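PDB 5DTE: monosaccharide-transporting ATPase from Actinobacillus succinogenes, which binds D-allose and is probably the periplasmic sugar-binding component of an ABC transporter. Local coordinates for residues A[195-199]-A[200-204]. Residues are numbered along the deposited sequence; the frame is centred on the assembly and turned at random.
Sequences SANWE and TEQAL. With ALL (beta-D-allopyranose), chain E.
Across the contact, the amides of Asn197 and Gln202 meet with their planes 55° apart. Asn197 ND2 donates to Gln202 OE1 at 3.2 Å, tilted 25° from the carbonyl plane. Next to it, the carboxylate of Glu199 stands almost at right angles to the Gln202 amide. Gln202 NE2 gives Glu199 OE2 a weak bond of 3.1 Å. Gln202 thus uses both ends of its amide, accepting from one loop residue and donating to another. Its CG lies anti to its own carbonyl carbon, chi1 -59°, and the extended chain leads back to the loop. The Trp198 indole is turned to the sugar, with C6 of beta-D-allopyranose over one face, 3.4 Å from Trp198 CG. A type I' turn from Ala196 to Glu199 links strand 188-195 to helix 200-213 in this periplasmic binding protein domain. Glu199 is the N-cap, and its O accepts a weak bond from Ala203 N at 3.3 Å. Ala196 CB packs on Ala203 CB at 3.6 Å, and both methyls touch Met227 of helix 225-237. The OG1 of Thr200 is hydrogen-bonded to Asn226 O, and Asn224 ND2 gives Trp198 O a weak bond.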
loop_
_atom_site.group_PDB
_atom_site.type_symbol
_atom_site.label_atom_id
_atom_site.label_comp_id
_atom_site.label_asym_id
_atom_site.label_seq_id
_atom_site.Cartn_x
_atom_site.Cartn_y
_atom_site.Cartn_z
ATOM N N SER A 195 -10.954 -1.298 11.972
ATOM C CA SER A 195 -10.607 -0.597 10.744
ATOM C C SER A 195 -10.603 0.922 10.914
ATOM O O SER A 195 -11.551 1.510 11.455
ATOM C CB SER A 195 -11.570 -0.976 9.627
ATOM O OG SER A 195 -11.361 -0.161 8.501
ATOM N N ALA A 196 -9.534 1.559 10.446
ATOM C CA ALA A 196 -9.515 3.006 10.391
ATOM C C ALA A 196 -9.495 3.502 8.948
ATOM O O ALA A 196 -9.324 4.695 8.708
ATOM C CB ALA A 196 -8.342 3.545 11.156
ATOM N N ASN A 197 -9.674 2.578 8.003
ATOM C CA ASN A 197 -9.892 2.895 6.577
ATOM C C ASN A 197 -8.790 3.669 5.857
ATOM O O ASN A 197 -9.070 4.308 4.836
ATOM C CB ASN A 197 -11.202 3.678 6.402
ATOM C CG ASN A 197 -12.430 2.833 6.679
ATOM O OD1 ASN A 197 -12.818 2.008 5.852
ATOM N ND2 ASN A 197 -13.046 3.030 7.848
ATOM N N TRP A 198 -7.563 3.609 6.396
ATOM C CA TRP A 198 -6.357 4.227 5.818
ATOM C C TRP A 198 -6.240 5.735 6.051
ATOM O O TRP A 198 -5.284 6.357 5.577
ATOM C CB TRP A 198 -6.266 3.961 4.308
ATOM C CG TRP A 198 -5.979 2.533 3.926
ATOM C CD1 TRP A 198 -5.129 1.641 4.548
ATOM C CD2 TRP A 198 -6.561 1.835 2.840
ATOM N NE1 TRP A 198 -5.141 0.436 3.888
ATOM C CE2 TRP A 198 -6.020 0.527 2.843
ATOM C CE3 TRP A 198 -7.487 2.186 1.860
ATOM C CZ2 TRP A 198 -6.382 -0.417 1.901
ATOM C CZ3 TRP A 198 -7.840 1.252 0.925
ATOM C CH2 TRP A 198 -7.292 -0.037 0.951
ATOM N N GLU A 199 -7.202 6.311 6.776
ATOM C CA GLU A 199 -7.250 7.753 7.050
ATOM C C GLU A 199 -6.586 8.103 8.369
ATOM O O GLU A 199 -6.836 7.449 9.360
ATOM C CB GLU A 199 -8.703 8.259 7.083
ATOM C CG GLU A 199 -9.267 8.775 5.758
ATOM C CD GLU A 199 -10.701 9.292 5.892
ATOM O OE1 GLU A 199 -10.950 10.191 6.733
ATOM O OE2 GLU A 199 -11.586 8.783 5.163
ATOM N N THR A 200 -5.767 9.149 8.389
ATOM C CA THR A 200 -5.219 9.652 9.649
ATOM C C THR A 200 -6.335 10.002 10.647
ATOM O O THR A 200 -6.400 9.408 11.726
ATOM C CB THR A 200 -4.310 10.894 9.440
ATOM O OG1 THR A 200 -3.095 10.496 8.798
ATOM C CG2 THR A 200 -3.947 11.501 10.747
ATOM N N GLU A 201 -7.221 10.925 10.283
ATOM C CA GLU A 201 -8.214 11.451 11.230
ATOM C C GLU A 201 -9.064 10.352 11.891
ATOM O O GLU A 201 -9.314 10.415 13.089
ATOM C CB GLU A 201 -9.125 12.481 10.543
ATOM C CG GLU A 201 -9.767 13.520 11.487
ATOM C CD GLU A 201 -8.773 14.550 12.035
ATOM O OE1 GLU A 201 -9.077 15.196 13.074
ATOM O OE2 GLU A 201 -7.695 14.721 11.419
ATOM N N GLN A 202 -9.488 9.341 11.137
ATOM C CA GLN A 202 -10.229 8.225 11.733
ATOM C C GLN A 202 -9.416 7.351 12.725
ATOM O O GLN A 202 -9.960 6.838 13.725
ATOM C CB GLN A 202 -10.778 7.322 10.640
ATOM C CG GLN A 202 -11.696 7.994 9.673
ATOM C CD GLN A 202 -12.497 6.994 8.858
ATOM O OE1 GLN A 202 -12.762 5.867 9.302
ATOM N NE2 GLN A 202 -12.884 7.400 7.652
ATOM N N ALA A 203 -8.129 7.158 12.433
ATOM C CA ALA A 203 -7.290 6.315 13.270
ATOM C C ALA A 203 -7.004 7.020 14.588
ATOM O O ALA A 203 -6.761 6.374 15.597
ATOM C CB ALA A 203 -6.018 5.960 12.566
ATOM N N LEU A 204 -7.060 8.349 14.589
ATOM C CA LEU A 204 -6.977 9.099 15.844
ATOM C C LEU A 204 -8.224 8.838 16.704
ATOM O O LEU A 204 -8.115 8.551 17.900
ATOM C CB LEU A 204 -6.802 10.596 15.572
ATOM C CG LEU A 204 -6.794 11.610 16.724
ATOM C CD1 LEU A 204 -5.553 11.479 17.582
ATOM C CD2 LEU A 204 -6.888 13.017 16.153
HETATM C C1 ALL E . -2.566 0.535 -0.358
HETATM C C2 ALL E . -1.146 0.969 -0.666
HETATM C C3 ALL E . -0.651 2.000 0.279
HETATM C C4 ALL E . -1.639 3.103 0.496
HETATM C C5 ALL E . -2.941 2.483 0.973
HETATM C C6 ALL E . -3.959 3.483 1.418
HETATM O O1 ALL E . -3.085 -0.236 -1.371
HETATM O O2 ALL E . -0.298 -0.194 -0.545
HETATM O O3 ALL E . -0.403 1.367 1.573
HETATM O O4 ALL E . -1.137 4.033 1.467
HETATM O O5 ALL E . -3.472 1.701 -0.136
HETATM O O6 ALL E . -4.480 4.151 0.289
#